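Side-chain contacts in probable leucine/isoleucine/valine-binding protein (Rhodopirellula baltica, PDB 4KV7), which probably binds leucine, isoleucine, valine or a related small ligand as a periplasmic binding protein of the leucine-binding family: residues E305-I308 with V309-L313; I312-K315 with A316-I320; Y286-A289 with M290-Y293; P346-G350 with P351-Q355. The protein carries 1 engineered substitution. One frame throughout, in Å; residues are numbered along the deposited sequence.

Contact 1: residues E305-I308 with V309-L313; sequences EGYI and VGRIL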
# COMPACT_ATOMS: atom_id res chain seq x y z
N GLU A 305 -0.60 6.81 4.22
CA GLU A 305 -0.95 6.63 2.82
C GLU A 305 -2.42 6.98 2.54
O GLU A 305 -2.72 7.64 1.55
CB GLU A 305 -0.61 5.21 2.34
CG GLU A 305 -0.84 5.00 0.85
CD GLU A 305 -0.34 3.66 0.35
OE1 GLU A 305 0.33 2.92 1.11
OE2 GLU A 305 -0.63 3.32 -0.83
N GLY A 306 -3.32 6.53 3.41
CA GLY A 306 -4.73 6.84 3.22
C GLY A 306 -4.99 8.34 3.26
O GLY A 306 -5.76 8.89 2.47
N TYR A 307 -4.32 9.02 4.19
CA TYR A 307 -4.42 10.47 4.31
C TYR A 307 -3.94 11.17 3.04
O TYR A 307 -4.57 12.10 2.55
CB TYR A 307 -3.66 10.95 5.55
CG TYR A 307 -3.63 12.45 5.68
CD1 TYR A 307 -4.72 13.14 6.21
CD2 TYR A 307 -2.52 13.18 5.27
CE1 TYR A 307 -4.70 14.51 6.32
CE2 TYR A 307 -2.49 14.55 5.39
CZ TYR A 307 -3.58 15.21 5.90
OH TYR A 307 -3.51 16.58 5.99
N ILE A 308 -2.81 10.72 2.50
CA ILE A 308 -2.28 11.26 1.24
C ILE A 308 -3.26 11.08 0.10
O ILE A 308 -3.52 12.02 -0.66
CB ILE A 308 -0.93 10.62 0.90
CG1 ILE A 308 0.13 11.15 1.87
CG2 ILE A 308 -0.54 10.89 -0.55
CD1 ILE A 308 1.42 10.36 1.90
N VAL A 309 -3.83 9.89 -0.02
CA VAL A 309 -4.85 9.63 -1.02
C VAL A 309 -6.03 10.59 -0.86
O VAL A 309 -6.49 11.19 -1.84
CB VAL A 309 -5.28 8.15 -0.97
CG1 VAL A 309 -6.50 7.91 -1.83
CG2 VAL A 309 -4.13 7.27 -1.43
N GLY A 310 -6.53 10.75 0.37
CA GLY A 310 -7.61 11.68 0.63
C GLY A 310 -7.25 13.11 0.26
O GLY A 310 -8.06 13.83 -0.35
N ARG A 311 -6.04 13.53 0.61
CA ARG A 311 -5.57 14.88 0.29
C ARG A 311 -5.53 15.12 -1.22
O ARG A 311 -5.95 16.17 -1.69
CB ARG A 311 -4.19 15.14 0.89
CG ARG A 311 -4.16 15.46 2.38
CD ARG A 311 -4.68 16.87 2.67
NE ARG A 311 -3.84 17.87 2.01
CZ ARG A 311 -2.73 18.37 2.54
NH1 ARG A 311 -2.31 17.98 3.74
NH2 ARG A 311 -2.03 19.28 1.86
N ILE A 312 -5.02 14.15 -1.97
CA ILE A 312 -4.95 14.30 -3.42
C ILE A 312 -6.34 14.34 -4.04
O ILE A 312 -6.61 15.17 -4.91
CB ILE A 312 -4.10 13.18 -4.06
CG1 ILE A 312 -2.66 13.24 -3.55
CG2 ILE A 312 -4.14 13.28 -5.59
CD1 ILE A 312 -1.83 12.04 -3.91
N LEU A 313 -7.22 13.47 -3.58
CA LEU A 313 -8.60 13.45 -4.04
C LEU A 313 -9.28 14.80 -3.81
O LEU A 313 -9.91 15.36 -4.72
CB LEU A 313 -9.38 12.35 -3.34
CG LEU A 313 -10.85 12.26 -3.73
CD1 LEU A 313 -11.01 11.91 -5.20
CD2 LEU A 313 -11.55 11.25 -2.83
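Residues 305-313 run as unbroken alpha-helix: the amide N atoms of Val309, Gly310, Arg311 and Ile312 donate to the O atoms of Glu305, Gly306, Tyr307 and Ile308, four residues back, at 2.8 to 3.0 Å with N-H...O angles of at least 159°. On this frame Tyr307 and Arg311 lie side by side and point the same way. Arg311 CG rests over one face of the Tyr307 ring, 3.8 Å from its centroid, a CH-pi contact. That methylene reaches the ring because it stands anti to the carbonyl carbon (chi1 -78°), and the chain then bends at chi2 and chi3 to bring the guanidinium to the phenol end. There Arg311 NH1 donates to Tyr307 OH at 2.9 Å, with an angle of 151° at the hydrogen. The hydroxyl oxygen lies near the guanidinium plane, while ring and guanidinium stand almost at right angles.

In this periplasmic binding protein fold, helix 301-319 packs against helices 31-50 and 281-293, and the polar pair spans that junction: Tyr307 OH also bonds Glu47, and Arg311 NH1 forms a salt bridge with Glu285. Were the ring and hydroxyl of Tyr307 cut back to an alanine, Glu47 would probably lose a hydroxyl partner and the Arg311 chain the surface its CG rests on. Elsewhere on the helix, Ile308 CG2 meets Ile312 CD1 at 3.8 Å, and Val309 CG2 lies 3.3 Å from Glu305 O.

Contact 2: residues I312-K315 with A316-I320; sequences ILVK and AVTSI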
# COMPACT_ATOMS: atom_id res chain seq x y z
N ILE A 312 -5.02 14.15 -1.97
CA ILE A 312 -4.95 14.30 -3.42
C ILE A 312 -6.34 14.34 -4.04
O ILE A 312 -6.61 15.17 -4.91
CB ILE A 312 -4.10 13.18 -4.06
CG1 ILE A 312 -2.66 13.24 -3.55
CG2 ILE A 312 -4.14 13.28 -5.59
CD1 ILE A 312 -1.83 12.04 -3.91
N LEU A 313 -7.22 13.47 -3.58
CA LEU A 313 -8.60 13.45 -4.04
C LEU A 313 -9.28 14.80 -3.81
O LEU A 313 -9.91 15.36 -4.72
CB LEU A 313 -9.38 12.35 -3.34
CG LEU A 313 -10.85 12.26 -3.73
CD1 LEU A 313 -11.01 11.91 -5.20
CD2 LEU A 313 -11.55 11.25 -2.83
N VAL A 314 -9.14 15.34 -2.60
CA VAL A 314 -9.74 16.63 -2.28
C VAL A 314 -9.16 17.74 -3.15
O VAL A 314 -9.91 18.58 -3.67
CB VAL A 314 -9.61 16.95 -0.77
CG1 VAL A 314 -9.94 18.41 -0.48
CG2 VAL A 314 -10.49 16.00 0.05
N LYS A 315 -7.84 17.75 -3.33
CA LYS A 315 -7.21 18.71 -4.22
C LYS A 315 -7.80 18.64 -5.63
O LYS A 315 -8.14 19.67 -6.22
CB LYS A 315 -5.69 18.48 -4.26
CG LYS A 315 -4.92 19.48 -5.11
CD LYS A 315 -3.41 19.26 -4.97
CE LYS A 315 -2.59 20.24 -5.79
NZ LYS A 315 -2.58 21.59 -5.17
N ALA A 316 -7.96 17.43 -6.16
CA ALA A 316 -8.57 17.28 -7.48
C ALA A 316 -10.01 17.79 -7.49
O ALA A 316 -10.41 18.52 -8.40
CB ALA A 316 -8.51 15.82 -7.94
N VAL A 317 -10.80 17.41 -6.50
CA VAL A 317 -12.20 17.84 -6.46
C VAL A 317 -12.32 19.37 -6.38
O VAL A 317 -13.17 19.96 -7.05
CB VAL A 317 -12.97 17.15 -5.31
CG1 VAL A 317 -14.36 17.74 -5.17
CG2 VAL A 317 -13.05 15.65 -5.56
N THR A 318 -11.44 20.00 -5.61
CA THR A 318 -11.45 21.46 -5.46
C THR A 318 -11.28 22.18 -6.79
O THR A 318 -11.81 23.28 -7.00
CB THR A 318 -10.32 21.93 -4.49
OG1 THR A 318 -10.53 21.35 -3.20
CG2 THR A 318 -10.30 23.44 -4.35
N SER A 319 -10.56 21.55 -7.71
CA SER A 319 -10.25 22.15 -9.00
C SER A 319 -11.40 22.09 -9.99
O SER A 319 -11.37 22.77 -11.02
CB SER A 319 -9.03 21.48 -9.63
OG SER A 319 -9.36 20.21 -10.17
N ILE A 320 -12.41 21.28 -9.70
CA ILE A 320 -13.48 21.07 -10.67
C ILE A 320 -14.37 22.29 -10.77
O ILE A 320 -14.80 22.84 -9.76
CB ILE A 320 -14.34 19.83 -10.30
CG1 ILE A 320 -13.50 18.56 -10.40
CG2 ILE A 320 -15.55 19.73 -11.22
CD1 ILE A 320 -14.21 17.31 -9.90
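Val314 O is gripped twice by Thr318, by the amide N at 2.8 Å and by the hydroxyl OG1 at 2.9 Å. This is the familiar helical pairing of a threonine hydroxyl with the carbonyl one turn earlier, here in the last turns of helix 301-319. The two donors come from different directions: N approaches nearly along the C=O axis, whereas OG1 lies above the carbonyl plane, 42° out of it, so it uses no lone pair. Thr318 can do this because OG1 stands anti to its own carbonyl carbon (chi1 -61°), which turns the hydroxyl back toward the preceding turn.

The regular pattern holds for Ala316 N to Ile312 O and Val317 N to Leu313 O, but at Ser319 the bond from N to Lys315 O is weak, 3.4 Å long with an angle of only 134°. Ser319 N also bonds Ala316 O, the third residue back, as is common where a helix ends.

Apolar groups occupy another side of the helix. Leu313 CD1 and Val317 CG2 approach to 4.3 Å in a loose contact, and their side chains pack on Phe20 and Leu18 of strand 16-24; Ala316 faces Leu333 of helix 326-335. Lys315 instead extends at the surface, bending only at its final torsion. Ala316 O receives a second donor, Ser319 OG, at 2.7 Å.

Contact 3: residues Y286-A289 with M290-Y293; sequences YRDA and MRDY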
# COMPACT_ATOMS: atom_id res chain seq x y z
N TYR A 286 -0.77 15.54 8.43
CA TYR A 286 -1.30 14.22 8.75
C TYR A 286 -1.44 14.05 10.26
O TYR A 286 -2.48 13.62 10.74
CB TYR A 286 -0.39 13.14 8.17
CG TYR A 286 -0.53 11.77 8.81
CD1 TYR A 286 -1.64 10.97 8.56
CD2 TYR A 286 0.46 11.28 9.65
CE1 TYR A 286 -1.75 9.71 9.14
CE2 TYR A 286 0.36 10.03 10.24
CZ TYR A 286 -0.74 9.25 9.98
OH TYR A 286 -0.82 8.01 10.57
N ARG A 287 -0.40 14.38 11.01
CA ARG A 287 -0.46 14.18 12.45
C ARG A 287 -1.53 15.05 13.09
O ARG A 287 -2.24 14.59 13.99
CB ARG A 287 0.90 14.41 13.12
CG ARG A 287 1.95 13.38 12.74
CD ARG A 287 3.08 13.29 13.77
NE ARG A 287 3.83 14.54 13.84
CZ ARG A 287 4.88 14.83 13.08
NH1 ARG A 287 5.32 13.95 12.20
NH2 ARG A 287 5.49 16.00 13.21
N ASP A 288 -1.67 16.29 12.63
CA ASP A 288 -2.71 17.17 13.16
C ASP A 288 -4.09 16.62 12.84
O ASP A 288 -4.98 16.63 13.70
CB ASP A 288 -2.60 18.58 12.57
CG ASP A 288 -1.40 19.36 13.07
OD1 ASP A 288 -0.84 19.03 14.14
OD2 ASP A 288 -1.03 20.36 12.40
N ALA A 289 -4.27 16.14 11.61
CA ALA A 289 -5.56 15.61 11.19
C ALA A 289 -5.93 14.38 11.99
O ALA A 289 -7.07 14.23 12.43
CB ALA A 289 -5.56 15.31 9.70
N MSE A 290 -4.96 13.49 12.19
CA MSE A 290 -5.19 12.29 13.01
C MSE A 290 -5.53 12.63 14.45
O MSE A 290 -6.42 12.03 15.05
CB MSE A 290 -3.96 11.38 12.97
CG MSE A 290 -3.75 10.70 11.63
SE MSE A 290 -5.03 9.27 11.26
CE MSE A 290 -4.29 7.95 12.48
N ARG A 291 -4.81 13.60 15.01
CA ARG A 291 -5.02 13.98 16.40
C ARG A 291 -6.44 14.50 16.60
O ARG A 291 -7.10 14.17 17.59
CB ARG A 291 -4.00 15.04 16.83
CG ARG A 291 -4.00 15.31 18.32
CD ARG A 291 -2.94 16.33 18.72
NE ARG A 291 -3.16 17.63 18.08
CZ ARG A 291 -2.44 18.10 17.07
NH1 ARG A 291 -1.42 17.40 16.58
NH2 ARG A 291 -2.73 19.28 16.54
N ASP A 292 -6.92 15.31 15.65
CA ASP A 292 -8.27 15.87 15.74
C ASP A 292 -9.34 14.84 15.42
O ASP A 292 -10.44 14.88 15.97
CB ASP A 292 -8.42 17.08 14.81
CG ASP A 292 -7.74 18.33 15.34
OD1 ASP A 292 -7.25 18.32 16.50
OD2 ASP A 292 -7.72 19.34 14.60
N TYR A 293 -9.02 13.91 14.52
CA TYR A 293 -9.96 12.88 14.08
C TYR A 293 -10.19 11.85 15.19
O TYR A 293 -11.34 11.56 15.54
CB TYR A 293 -9.45 12.24 12.79
CG TYR A 293 -10.09 10.93 12.37
CD1 TYR A 293 -11.39 10.89 11.86
CD2 TYR A 293 -9.39 9.74 12.46
CE1 TYR A 293 -11.96 9.69 11.46
CE2 TYR A 293 -9.96 8.53 12.07
CZ TYR A 293 -11.25 8.53 11.57
OH TYR A 293 -11.83 7.35 11.18
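A Met-aromatic pair spaced four residues apart marks the inward side of helix 281-293, where Met290 lies against Tyr286. Met290, present as selenomethionine, touches first with its CG, which sits over one face of the ring, 3.3 Å from Tyr286 CE1. Bends at both chi2 and chi3 (each near -73°) then turn the chain along the CE1 side of the ring, so that SE stands obliquely 4.9 Å from the Tyr286 ring centroid, 52° off the normal. The two side chains cross at a slant. Tyr286 is held at its far end, its OH bonding both Ser303 OG and Ser300 N.

On the outward side, Asp288 and Arg291 form a salt bridge three residues apart. Arg291 grips a single oxygen end-on, Asp288 OD1, with NH1 at 3.0 Å and NH2 at 3.1 Å. OD1 lies close to the guanidinium plane, yet the two nitrogens meet it differently: OD1 offers NH1 its anti lone pair, while NH2 comes from above the carboxylate plane, 57° out of it. A turn at chi3 swings the otherwise extended arginine back along the helix to this position.

The helical backbone runs on beneath the side chains: Met290 N donates to Tyr286 O at 2.9 Å, and Tyr293 N to Ala289 O, beside which Tyr293 CB approaches to 3.1 Å. Beyond that, Tyr293 OH bonds His39 ND1, and Met290 and Tyr293 both rest on Ala43 of helix 31-50. An aromatic and methionine face turned to helices 31-50 and 301-319, with an acid-arginine pair on the outer side, is the arrangement of an amphipathic helix packed on an alpha/beta domain.

Contact 4: residues P346-G350 with P351-Q355; sequences PLTLG and PNDHQ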
# COMPACT_ATOMS: atom_id res chain seq x y z
N PRO A 346 8.07 16.59 -5.86
CA PRO A 346 6.81 16.71 -6.59
C PRO A 346 6.20 15.38 -7.00
O PRO A 346 6.89 14.38 -7.21
CB PRO A 346 7.21 17.51 -7.84
CG PRO A 346 8.65 17.21 -8.02
CD PRO A 346 9.21 17.11 -6.64
N LEU A 347 4.88 15.39 -7.08
CA LEU A 347 4.11 14.29 -7.63
C LEU A 347 3.71 14.66 -9.05
O LEU A 347 3.64 15.85 -9.38
CB LEU A 347 2.86 14.05 -6.78
CG LEU A 347 3.12 13.70 -5.32
CD1 LEU A 347 1.81 13.49 -4.60
CD2 LEU A 347 3.98 12.46 -5.22
N THR A 348 3.45 13.67 -9.89
CA THR A 348 3.07 13.93 -11.27
C THR A 348 1.94 13.00 -11.70
O THR A 348 2.06 11.77 -11.59
CB THR A 348 4.26 13.74 -12.23
OG1 THR A 348 4.86 12.47 -11.99
CG2 THR A 348 5.29 14.83 -12.02
N LEU A 349 0.86 13.59 -12.20
CA LEU A 349 -0.23 12.82 -12.79
C LEU A 349 -0.63 13.50 -14.09
O LEU A 349 -0.48 14.71 -14.23
CB LEU A 349 -1.42 12.75 -11.84
CG LEU A 349 -1.26 11.83 -10.64
CD1 LEU A 349 -2.43 11.98 -9.68
CD2 LEU A 349 -1.12 10.36 -11.08
N GLY A 350 -1.14 12.72 -15.03
CA GLY A 350 -1.59 13.27 -16.30
C GLY A 350 -2.32 12.22 -17.11
O GLY A 350 -2.42 11.07 -16.66
N PRO A 351 -2.81 12.59 -18.29
CA PRO A 351 -3.51 11.67 -19.20
C PRO A 351 -2.73 10.38 -19.47
O PRO A 351 -3.33 9.32 -19.63
CB PRO A 351 -3.64 12.48 -20.48
CG PRO A 351 -3.69 13.89 -20.02
CD PRO A 351 -2.78 13.96 -18.82
N ASN A 352 -1.40 10.49 -19.51
CA ASN A 352 -0.53 9.36 -19.80
C ASN A 352 0.40 9.01 -18.64
O ASN A 352 1.42 8.35 -18.82
CB ASN A 352 0.31 9.64 -21.03
CG ASN A 352 -0.50 10.20 -22.18
OD1 ASN A 352 -1.36 9.52 -22.73
ND2 ASN A 352 -0.24 11.45 -22.55
N ASP A 353 0.04 9.46 -17.44
CA ASP A 353 0.88 9.25 -16.28
C ASP A 353 -0.03 9.00 -15.09
O ASP A 353 -0.55 9.94 -14.47
CB ASP A 353 1.77 10.47 -16.03
CG ASP A 353 2.69 10.29 -14.84
OD1 ASP A 353 2.67 9.21 -14.21
OD2 ASP A 353 3.45 11.23 -14.53
N HIS A 354 -0.23 7.72 -14.78
CA HIS A 354 -1.19 7.34 -13.76
C HIS A 354 -0.57 6.83 -12.46
O HIS A 354 -1.24 6.15 -11.68
CB HIS A 354 -2.19 6.34 -14.32
CG HIS A 354 -3.25 6.96 -15.17
ND1 HIS A 354 -4.27 6.22 -15.74
CD2 HIS A 354 -3.47 8.25 -15.52
CE1 HIS A 354 -5.06 7.03 -16.43
NE2 HIS A 354 -4.60 8.27 -16.31
N GLN A 355 0.68 7.17 -12.21
CA GLN A 355 1.30 6.87 -10.93
C GLN A 355 2.00 8.12 -10.43
O GLN A 355 2.95 8.61 -11.05
CB GLN A 355 2.27 5.69 -11.03
CG GLN A 355 2.84 5.28 -9.68
CD GLN A 355 3.84 4.17 -9.80
OE1 GLN A 355 3.51 3.06 -10.25
NE2 GLN A 355 5.08 4.45 -9.44
O HOH W 1 6.10 9.60 -12.06
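Backbone bonds define this turn, in which Gly350 and Asp353 are paired in both directions. Gly350 N donates to Asp353 O at 2.9 Å, in the carbonyl plane and on a lone pair; Asp353 N returns a bond to Gly350 O at 3.0 Å, but from well above the carbonyl plane, 70° out of it. Pro351, with phi fixed near -52°, suits the second position of the turn. At Gly350 a side chain would run into Pro351 CD, which fits a glycine there. Leu349 CA adds a C-H...O contact to Asp353 O at 3.3 Å.

Among the polar side chains, Asp353 stands out with CG anti to its own N (chi1 -179°), which carries its carboxylate back across to the strand side. Asp353 OD2 lies 3.2 Å from Thr348 OG1, a hydrogen bond that stays unsettled, because the threonine's one proton has another acceptor within reach. Asp353 OD1 takes a weak bond from Gln355 N at 3.5 Å. A water 3.1 Å from Thr348 OG1 also reaches Gln355 O weakly. With Asp353 trimmed to an alanine here, Gln355 N is likely to lose its weak acceptor and Thr348 OG1 the carboxylate beside it.

For the remaining groups, Gly350 O lies near the ring plane of His354, 3.2 Å from CD2, while His354 NE2 bonds Glu334. Leu349 CD2 packs 3.8 Å from His354 C, beside Ile132 of strand 131-132. The backbone of Pro351 and Asn352 makes the turn type I, and the bonds in both directions between Gly350 and Asp353 make it a two-residue, hairpin-like reversal.

Along the chain contact 3 (286-293) comes first, then contact 1 (305-313), contact 2 (312-320) and contact 4 (346-355). Each joins adjoining segments, so the first three close only helical turns and contact 4 a tight reversal; none encloses or crosses another. Contacts 1 and 2 overlap at Ile312 and Leu313 on helix 301-319. Contact 3 belongs to the preceding helix, which touches contact 1 where Tyr307 CE1 meets Ala289 CB at 3.6 Å. Ile312 CD1, shared by contacts 1 and 2, meets Leu347 CD1 at 4.0 Å and links the helix to strand 347-349. Contacts 3 and 4 stay about 13 Å apart at their nearest atoms.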